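Lipoprotein, putative (Bacillus anthracis, PDB 4NOH) is of unknown function but, as a putative lipoprotein, is probably held at the cell envelope by a lipid, and may itself bind lipids. Local coordinates at residues F32-G37 / K43-N48; I6-D11 / Q16-Q21; N59-V64 / K73-I78. All blocks are in the same frame, centred on the assembly; numbering follows the deposited sequence.

Contact 1: F32-G37 / K43-N48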
loop_
_atom_site.group_PDB
_atom_site.type_symbol
_atom_site.label_atom_id
_atom_site.label_comp_id
_atom_site.label_asym_id
_atom_site.label_seq_id
_atom_site.Cartn_x
_atom_site.Cartn_y
_atom_site.Cartn_z
ATOM N N PHE A 32 5.108 6.358 -0.009
ATOM C CA PHE A 32 5.678 5.150 -0.607
ATOM C C PHE A 32 5.271 5.129 -2.069
ATOM O O PHE A 32 4.114 5.361 -2.393
ATOM C CB PHE A 32 5.144 3.879 0.081
ATOM C CG PHE A 32 5.267 3.869 1.586
ATOM C CD1 PHE A 32 6.483 3.611 2.205
ATOM C CD2 PHE A 32 4.156 4.112 2.376
ATOM C CE1 PHE A 32 6.592 3.614 3.577
ATOM C CE2 PHE A 32 4.274 4.125 3.762
ATOM C CZ PHE A 32 5.492 3.875 4.352
ATOM N N GLU A 33 6.202 4.849 -2.960
ATOM C CA GLU A 33 5.892 4.738 -4.364
ATOM C C GLU A 33 5.589 3.288 -4.734
ATOM O O GLU A 33 6.192 2.330 -4.219
ATOM C CB GLU A 33 7.080 5.206 -5.197
ATOM C CG GLU A 33 6.832 5.198 -6.681
ATOM C CD GLU A 33 8.092 5.457 -7.477
ATOM O OE1 GLU A 33 8.479 6.643 -7.552
ATOM O OE2 GLU A 33 8.672 4.497 -8.051
ATOM N N ALA A 34 4.631 3.113 -5.638
ATOM C CA ALA A 34 4.323 1.802 -6.166
ATOM C C ALA A 34 3.839 1.963 -7.598
ATOM O O ALA A 34 3.640 3.090 -8.079
ATOM C CB ALA A 34 3.261 1.108 -5.313
ATOM N N LYS A 35 3.689 0.849 -8.295
ATOM C CA LYS A 35 3.159 0.842 -9.654
ATOM C C LYS A 35 1.881 0.008 -9.667
ATOM O O LYS A 35 1.831 -1.076 -9.072
ATOM C CB LYS A 35 4.195 0.273 -10.613
ATOM C CG LYS A 35 5.388 1.185 -10.803
ATOM C CD LYS A 35 6.552 0.594 -11.579
ATOM C CE LYS A 35 7.672 1.621 -11.713
ATOM N NZ LYS A 35 8.854 1.100 -12.466
ATOM N N LEU A 36 0.815 0.578 -10.222
ATOM C CA LEU A 36 -0.496 -0.078 -10.256
ATOM C C LEU A 36 -0.712 -0.672 -11.629
ATOM O O LEU A 36 -0.696 0.037 -12.636
ATOM C CB LEU A 36 -1.627 0.910 -9.924
ATOM C CG LEU A 36 -3.058 0.375 -9.880
ATOM C CD1 LEU A 36 -3.223 -0.571 -8.711
ATOM C CD2 LEU A 36 -4.006 1.562 -9.783
ATOM N N GLY A 37 -0.852 -1.993 -11.666
ATOM C CA GLY A 37 -1.067 -2.711 -12.907
ATOM C C GLY A 37 -2.192 -3.711 -12.773
ATOM O O GLY A 37 -2.959 -3.676 -11.817
ATOM N N LYS A 43 -6.365 -6.148 -10.160
ATOM C CA LYS A 43 -5.378 -5.106 -9.913
ATOM C C LYS A 43 -4.272 -5.604 -9.016
ATOM O O LYS A 43 -4.528 -6.390 -8.083
ATOM C CB LYS A 43 -6.025 -3.877 -9.282
ATOM C CG LYS A 43 -6.688 -2.975 -10.290
ATOM C CD LYS A 43 -7.218 -1.676 -9.687
ATOM C CE LYS A 43 -7.449 -0.635 -10.790
ATOM N NZ LYS A 43 -8.012 0.675 -10.334
ATOM N N VAL A 44 -3.050 -5.176 -9.315
ATOM C CA VAL A 44 -1.886 -5.526 -8.481
ATOM C C VAL A 44 -1.085 -4.250 -8.227
ATOM O O VAL A 44 -0.817 -3.487 -9.148
ATOM C CB VAL A 44 -1.021 -6.644 -9.100
ATOM C CG1 VAL A 44 -0.490 -6.278 -10.456
ATOM C CG2 VAL A 44 0.105 -7.032 -8.156
ATOM N N LEU A 45 -0.732 -4.034 -6.964
ATOM C CA LEU A 45 0.037 -2.867 -6.546
ATOM C C LEU A 45 1.428 -3.407 -6.288
ATOM O O LEU A 45 1.605 -4.191 -5.367
ATOM C CB LEU A 45 -0.565 -2.270 -5.302
ATOM C CG LEU A 45 -0.130 -0.895 -4.824
ATOM C CD1 LEU A 45 -0.337 0.180 -5.886
ATOM C CD2 LEU A 45 -0.892 -0.524 -3.560
ATOM N N ILE A 46 2.381 -2.963 -7.085
ATOM C CA ILE A 46 3.753 -3.486 -7.112
ATOM C C ILE A 46 4.733 -2.496 -6.483
ATOM O O ILE A 46 4.772 -1.314 -6.844
ATOM C CB ILE A 46 4.206 -3.755 -8.561
ATOM C CG1 ILE A 46 3.157 -4.568 -9.351
ATOM C CG2 ILE A 46 5.547 -4.491 -8.570
ATOM C CD1 ILE A 46 3.298 -4.505 -10.862
HETATM N N MSE A 47 5.530 -2.964 -5.548
HETATM C CA MSE A 47 6.539 -2.093 -5.005
HETATM C C MSE A 47 7.847 -2.813 -5.038
HETATM O O MSE A 47 7.932 -4.008 -5.347
HETATM C CB MSE A 47 6.194 -1.610 -3.606
HETATM C CG MSE A 47 6.151 -2.688 -2.546
HETATM SE SE MSE A 47 5.068 -2.118 -0.982
HETATM C CE MSE A 47 3.364 -2.964 -1.425
ATOM N N ASN A 48 8.896 -2.055 -4.799
ATOM C CA ASN A 48 10.202 -2.639 -4.723
ATOM C C ASN A 48 10.511 -3.028 -3.273
ATOM O O ASN A 48 9.829 -2.626 -2.319
ATOM C CB ASN A 48 11.313 -1.798 -5.369
ATOM C CG ASN A 48 11.602 -0.483 -4.667
ATOM O OD1 ASN A 48 11.289 -0.262 -3.505
ATOM N ND2 ASN A 48 12.283 0.393 -5.380
HETATM O O HOH W 1 8.501 0.898 -4.805
#
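Glu-33 meets the far strand through its carbonyl oxygen, which lies against Met-47 CB and accepts a hydrogen bond from water 1. The same water accepts one from Asn-48 N, 3.0 Å away, and so spans the end where the strands splay too far for a direct backbone bond; Asn-48 itself N-caps helix 49-57, its OD1 accepting from Thr-51 N. The Glu-33 carboxylate turns outward to the hydroxyl of Tyr-127. Small Ala-34 suits a tight place: its CB sits 3.2 Å from Ile-46 O and 3.8 Å from Leu-45 CD1. Lys-35 forms a hydrogen-bonded pair with Ile-46, each N bonding the other residue's O at 2.8 Å in the carbonyl plane. Its side chain, extended beyond CG, carries NZ to the carbonyls of Tyr-127 and Ile-130, making a cation-pi contact with Tyr-127.

These strands are the arms of a beta hairpin at the middle of the large mixed sheet, and the 143° between their directions records a marked twist. Leu-36, in a non-hydrogen-bonded pair with Leu-45, shares the Ala-34 face. With CG anti to the backbone N (chi1 -178°), its CD1 comes within 4.1 Å of Leu-45 CD1, while CD2 lies beside the ammonium end of Lys-43. Toward the turn, Gly-37 pairs with Val-44. Gly-37 N reaches Val-44 O almost straight, at 2.9 Å, whereas Val-44 N approaches Gly-37 O from 47° above the carbonyl plane. On the face of Val-44 and Ile-46, Gly-37 puts no side chain beside their methyls, and Val-44 CG1 rests 3.8 Å from Gly-37 O.

Contact 2: I6-D11 / Q16-Q21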
loop_
_atom_site.group_PDB
_atom_site.type_symbol
_atom_site.label_atom_id
_atom_site.label_comp_id
_atom_site.label_asym_id
_atom_site.label_seq_id
_atom_site.Cartn_x
_atom_site.Cartn_y
_atom_site.Cartn_z
ATOM N N ILE A 6 -4.641 7.796 8.418
ATOM C CA ILE A 6 -5.331 7.661 7.126
ATOM C C ILE A 6 -4.309 7.222 6.086
ATOM O O ILE A 6 -3.241 7.848 5.923
ATOM C CB ILE A 6 -6.026 8.947 6.644
ATOM C CG1 ILE A 6 -7.035 9.440 7.711
ATOM C CG2 ILE A 6 -6.733 8.672 5.319
ATOM C CD1 ILE A 6 -7.770 10.740 7.402
ATOM N N VAL A 7 -4.604 6.126 5.407
ATOM C CA VAL A 7 -3.825 5.680 4.253
ATOM C C VAL A 7 -4.577 6.163 3.020
ATOM O O VAL A 7 -5.790 5.984 2.929
ATOM C CB VAL A 7 -3.627 4.157 4.199
ATOM C CG1 VAL A 7 -3.015 3.719 2.866
ATOM C CG2 VAL A 7 -2.749 3.689 5.359
HETATM N N MSE A 8 -3.866 6.780 2.101
HETATM C CA MSE A 8 -4.442 7.322 0.877
HETATM C C MSE A 8 -3.636 6.858 -0.306
HETATM O O MSE A 8 -2.433 6.587 -0.206
HETATM C CB MSE A 8 -4.519 8.850 0.943
HETATM C CG MSE A 8 -3.202 9.519 1.252
HETATM SE SE MSE A 8 -3.460 11.414 1.790
HETATM C CE MSE A 8 -3.818 11.041 3.673
ATOM N N TYR A 9 -4.286 6.795 -1.462
ATOM C CA TYR A 9 -3.687 6.280 -2.657
ATOM C C TYR A 9 -4.019 7.172 -3.804
ATOM O O TYR A 9 -5.149 7.619 -3.933
ATOM C CB TYR A 9 -4.265 4.908 -3.013
ATOM C CG TYR A 9 -4.251 3.873 -1.919
ATOM C CD1 TYR A 9 -5.260 3.844 -0.965
ATOM C CD2 TYR A 9 -3.273 2.887 -1.867
ATOM C CE1 TYR A 9 -5.298 2.868 0.003
ATOM C CE2 TYR A 9 -3.287 1.896 -0.881
ATOM C CZ TYR A 9 -4.298 1.903 0.064
ATOM O OH TYR A 9 -4.287 0.954 1.065
ATOM N N GLY A 10 -3.055 7.405 -4.678
ATOM C CA GLY A 10 -3.370 8.239 -5.853
ATOM C C GLY A 10 -2.131 8.760 -6.494
ATOM O O GLY A 10 -1.030 8.215 -6.334
ATOM N N ASP A 11 -2.296 9.782 -7.307
ATOM C CA ASP A 11 -1.125 10.422 -7.878
ATOM C C ASP A 11 -0.385 11.154 -6.790
ATOM O O ASP A 11 -0.996 11.690 -5.875
ATOM C CB ASP A 11 -1.529 11.449 -8.962
ATOM C CG ASP A 11 -1.695 10.843 -10.317
ATOM O OD1 ASP A 11 -1.672 9.577 -10.467
ATOM O OD2 ASP A 11 -1.789 11.677 -11.255
ATOM N N GLN A 16 0.051 14.607 -2.072
ATOM C CA GLN A 16 0.754 15.754 -1.502
ATOM C C GLN A 16 -0.185 16.918 -1.197
ATOM O O GLN A 16 -0.052 17.588 -0.165
ATOM C CB GLN A 16 1.835 16.251 -2.472
ATOM C CG GLN A 16 2.729 17.315 -1.878
ATOM C CD GLN A 16 3.502 16.794 -0.687
ATOM O OE1 GLN A 16 4.282 15.830 -0.806
ATOM N NE2 GLN A 16 3.303 17.420 0.467
ATOM N N GLN A 17 -1.103 17.215 -2.107
ATOM C CA GLN A 17 -2.041 18.310 -1.876
ATOM C C GLN A 17 -2.891 18.047 -0.641
ATOM O O GLN A 17 -3.293 18.974 0.039
ATOM C CB GLN A 17 -2.961 18.542 -3.076
ATOM C CG GLN A 17 -2.275 19.154 -4.289
ATOM C CD GLN A 17 -3.263 19.467 -5.387
ATOM O OE1 GLN A 17 -4.294 20.079 -5.143
ATOM N NE2 GLN A 17 -2.952 19.052 -6.605
ATOM N N THR A 18 -3.201 16.779 -0.402
ATOM C CA THR A 18 -4.016 16.416 0.739
ATOM C C THR A 18 -3.209 16.596 2.020
ATOM O O THR A 18 -3.709 17.155 2.986
ATOM C CB THR A 18 -4.540 14.989 0.586
ATOM O OG1 THR A 18 -5.349 14.926 -0.606
ATOM C CG2 THR A 18 -5.363 14.603 1.790
HETATM N N MSE A 19 -1.966 16.135 2.017
HETATM C CA MSE A 19 -1.094 16.342 3.171
HETATM C C MSE A 19 -1.009 17.817 3.445
HETATM O O MSE A 19 -1.215 18.272 4.583
HETATM C CB MSE A 19 0.322 15.847 2.880
HETATM C CG MSE A 19 0.336 14.363 2.556
HETATM SE SE MSE A 19 -0.171 13.329 4.155
HETATM C CE MSE A 19 0.560 11.632 3.506
ATOM N N ASP A 20 -0.756 18.598 2.393
ATOM C CA ASP A 20 -0.594 20.042 2.535
ATOM C C ASP A 20 -1.839 20.690 3.149
ATOM O O ASP A 20 -1.734 21.534 4.017
ATOM C CB ASP A 20 -0.278 20.731 1.191
ATOM C CG ASP A 20 1.073 20.317 0.606
ATOM O OD1 ASP A 20 1.893 19.680 1.307
ATOM O OD2 ASP A 20 1.314 20.617 -0.592
ATOM N N GLN A 21 -3.009 20.260 2.714
ATOM C CA GLN A 21 -4.244 20.824 3.214
ATOM C C GLN A 21 -4.403 20.658 4.725
ATOM O O GLN A 21 -4.933 21.530 5.419
ATOM C CB GLN A 21 -5.418 20.181 2.476
ATOM C CG GLN A 21 -6.765 20.704 2.905
ATOM C CD GLN A 21 -7.886 20.130 2.074
ATOM O OE1 GLN A 21 -7.663 19.293 1.189
ATOM N NE2 GLN A 21 -9.111 20.557 2.364
#
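Met-8 and Thr-18 meet end-on, Met-8 SE, the selenium of a selenomethionine, standing 3.7 Å from the methyl Thr-18 CG2. The long, flexible chain of Met-8 suits the 9.1 Å between the CA atoms of Met-8 and Thr-18. It leaves the strand with CG lodged between the backbone N and the carbonyl carbon (chi1 54°), runs extended to the selenium and then bends, turning CE toward the next helical residue, Met-19. Thr-18 swings its methyl to the side opposite its main-chain nitrogen, facing Met-8, and keeps OG1 beside that nitrogen, where it bonds the carbonyl of Gly-14 one turn earlier. The threonine thus offers the sheet an apolar surface while its hydroxyl is satisfied within the helix.

Strand 5-10, helix 12-21 and strand 26-39 form a split beta-alpha-beta unit, with strand 134-142 inserted between the two parallel strands; the helix lies over one face of the sheet, where Met-8 and Met-19 also rest on Ala-140. Met-8 CE comes 4.3 Å from Met-19 SE, though the second conformer of Met-19 makes this approach less certain. On the solvent side, Gln-16 NE2 donates to Asp-20 OD1 at 2.8 Å, from above the carboxylate plane.

Contact 3: N59-V64 / K73-I78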
loop_
_atom_site.group_PDB
_atom_site.type_symbol
_atom_site.label_atom_id
_atom_site.label_comp_id
_atom_site.label_asym_id
_atom_site.label_seq_id
_atom_site.Cartn_x
_atom_site.Cartn_y
_atom_site.Cartn_z
ATOM N N ASN A 59 4.719 -0.539 10.158
ATOM C CA ASN A 59 3.666 -1.488 10.527
ATOM C C ASN A 59 2.480 -1.379 9.594
ATOM O O ASN A 59 1.340 -1.590 10.006
ATOM C CB ASN A 59 3.221 -1.313 11.997
ATOM C CG ASN A 59 4.265 -1.799 13.002
ATOM O OD1 ASN A 59 5.391 -2.099 12.657
ATOM N ND2 ASN A 59 3.868 -1.886 14.258
HETATM N N MSE A 60 2.741 -1.087 8.315
HETATM C CA MSE A 60 1.645 -0.857 7.366
HETATM C C MSE A 60 1.266 -2.007 6.498
HETATM O O MSE A 60 0.256 -1.940 5.811
HETATM C CB MSE A 60 1.934 0.409 6.528
HETATM C CG MSE A 60 1.489 1.680 7.255
HETATM SE SE MSE A 60 -0.473 1.711 7.694
HETATM C CE MSE A 60 -0.247 1.729 9.629
ATOM N N LEU A 61 2.091 -3.045 6.479
ATOM C CA LEU A 61 1.748 -4.296 5.806
ATOM C C LEU A 61 1.210 -5.200 6.884
ATOM O O LEU A 61 1.922 -5.575 7.809
ATOM C CB LEU A 61 2.922 -4.900 5.054
ATOM C CG LEU A 61 3.293 -4.220 3.726
ATOM C CD1 LEU A 61 4.618 -4.743 3.241
ATOM C CD2 LEU A 61 2.235 -4.499 2.661
ATOM N N LYS A 62 -0.042 -5.596 6.758
ATOM C CA LYS A 62 -0.701 -6.337 7.818
ATOM C C LYS A 62 -1.348 -7.627 7.351
ATOM O O LYS A 62 -2.061 -7.638 6.355
ATOM C CB LYS A 62 -1.797 -5.443 8.452
ATOM C CG LYS A 62 -1.303 -4.067 8.926
ATOM C CD LYS A 62 -2.287 -3.368 9.840
ATOM C CE LYS A 62 -1.776 -2.023 10.324
ATOM N NZ LYS A 62 -2.677 -1.377 11.328
ATOM N N LYS A 63 -1.103 -8.704 8.092
ATOM C CA LYS A 63 -1.691 -9.986 7.777
ATOM C C LYS A 63 -3.130 -9.962 8.248
ATOM O O LYS A 63 -3.431 -9.468 9.345
ATOM C CB LYS A 63 -0.954 -11.122 8.486
ATOM C CG LYS A 63 -1.503 -12.504 8.140
ATOM C CD LYS A 63 -0.970 -13.622 9.043
ATOM C CE LYS A 63 0.502 -13.472 9.381
ATOM N NZ LYS A 63 0.733 -12.570 10.552
ATOM N N VAL A 64 -4.023 -10.499 7.429
ATOM C CA VAL A 64 -5.420 -10.597 7.800
ATOM C C VAL A 64 -5.565 -11.796 8.751
ATOM O O VAL A 64 -5.125 -12.887 8.428
ATOM C CB VAL A 64 -6.289 -10.773 6.545
ATOM C CG1 VAL A 64 -7.734 -11.017 6.930
ATOM C CG2 VAL A 64 -6.165 -9.565 5.639
ATOM N N LYS A 73 6.167 -8.422 10.771
ATOM C CA LYS A 73 7.361 -7.901 11.427
ATOM C C LYS A 73 8.598 -7.982 10.560
ATOM O O LYS A 73 9.601 -7.341 10.843
ATOM C CB LYS A 73 7.561 -8.631 12.758
ATOM C CG LYS A 73 6.402 -8.420 13.718
ATOM C CD LYS A 73 6.152 -6.915 13.885
ATOM C CE LYS A 73 4.978 -6.582 14.793
ATOM N NZ LYS A 73 4.780 -5.106 14.840
ATOM N N ALA A 74 8.515 -8.758 9.493
ATOM C CA ALA A 74 9.621 -8.889 8.563
ATOM C C ALA A 74 9.041 -9.062 7.197
ATOM O O ALA A 74 7.948 -9.595 7.037
ATOM C CB ALA A 74 10.473 -10.092 8.913
ATOM N N LEU A 75 9.753 -8.579 6.197
ATOM C CA LEU A 75 9.321 -8.777 4.842
ATOM C C LEU A 75 9.904 -10.105 4.411
ATOM O O LEU A 75 11.091 -10.355 4.664
ATOM C CB LEU A 75 9.890 -7.692 3.947
ATOM C CG LEU A 75 9.407 -7.714 2.513
ATOM C CD1 LEU A 75 7.938 -7.320 2.436
ATOM C CD2 LEU A 75 10.273 -6.753 1.717
ATOM N N PRO A 76 9.103 -10.964 3.768
ATOM C CA PRO A 76 9.706 -12.203 3.278
ATOM C C PRO A 76 10.850 -11.934 2.308
ATOM O O PRO A 76 10.892 -10.882 1.652
ATOM C CB PRO A 76 8.565 -12.857 2.507
ATOM C CG PRO A 76 7.338 -12.340 3.156
ATOM C CD PRO A 76 7.654 -10.925 3.507
ATOM N N ALA A 77 11.742 -12.897 2.180
ATOM C CA ALA A 77 12.854 -12.785 1.261
ATOM C C ALA A 77 12.385 -12.462 -0.157
ATOM O O ALA A 77 11.394 -13.050 -0.656
ATOM C CB ALA A 77 13.661 -14.072 1.245
ATOM N N ILE A 78 13.085 -11.504 -0.765
ATOM C CA ILE A 78 12.846 -11.061 -2.124
ATOM C C ILE A 78 14.153 -11.181 -2.869
ATOM O O ILE A 78 15.190 -10.786 -2.353
ATOM C CB ILE A 78 12.490 -9.549 -2.186
ATOM C CG1 ILE A 78 11.409 -9.155 -1.182
ATOM C CG2 ILE A 78 12.137 -9.150 -3.625
ATOM C CD1 ILE A 78 10.075 -9.756 -1.461
#
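Asn-59 and Lys-73 mark the nearest backbone approach of the two segments, with their CA atoms still 7.5 Å apart, so the contact is made by side chains. Asn-59 has a positive phi (58°), the left-handed conformation that asparagine tolerates well. It is the C-prime residue of a Schellman motif, in which Met-60 N bonds back to Met-55 O and Asn-59 N to Val-56 O; this ends helix 49-57 and lets the chain turn into the strand that begins at Leu-61. Residues 73-78 form neither helix nor strand, running mostly extended past this corner, with Pro-76 suited to such a path.

Lys-73 starts away from the other segment, but its chain is bent at CB-CG (chi2 -53°) and then straightens, which brings the amine back across the Asn-59 side chain. Lys-73 NZ lies 3.8 Å from Asn-59 CG, the two side chains crossing at a slant. A lysine fits this exposed place, since its amine can stay in water while the flexible chain lies along the protein. Further in, the contact is wholly apolar: Leu-61 CD1 and Leu-75 CD1 meet at 4.3 Å. Leu-75 manages this with its CG turned opposite the main-chain nitrogen (chi1 -175°), sending the branched end toward Leu-61.

Around them, Leu-61 packs on Val-56 of the helix and on Val-107 and Ile-109 of the adjoining strand in the small antiparallel sheet, while Leu-75 lies on Ala-52 and Glu-53, so the loop lies against helix 49-57, on which Leu-61 of strand 61-65 also packs.

In the fold
Contacts 1 and 2 both belong to the large mixed sheet, whereas contact 3 joins a strand of the small antiparallel sheet to a loop. The hairpin of contact 1 is central and mostly buried, and backbone hydrogen bonds dominate it. Contact 2 is also buried but has no hydrogen bond between its segments: a helix meets the sheet through selenomethionine and threonine side chains. Contact 3 is partly exposed and smaller, with a leucine pair inside and a polar edge outside. Helix 49-57, which follows strand 42-48 directly, links contact 1 to contact 3. Contacts 2 and 3, although their centres are about 23 Å apart, touch where Val-7 CG2 packs 3.8 Å from Met-60 SE.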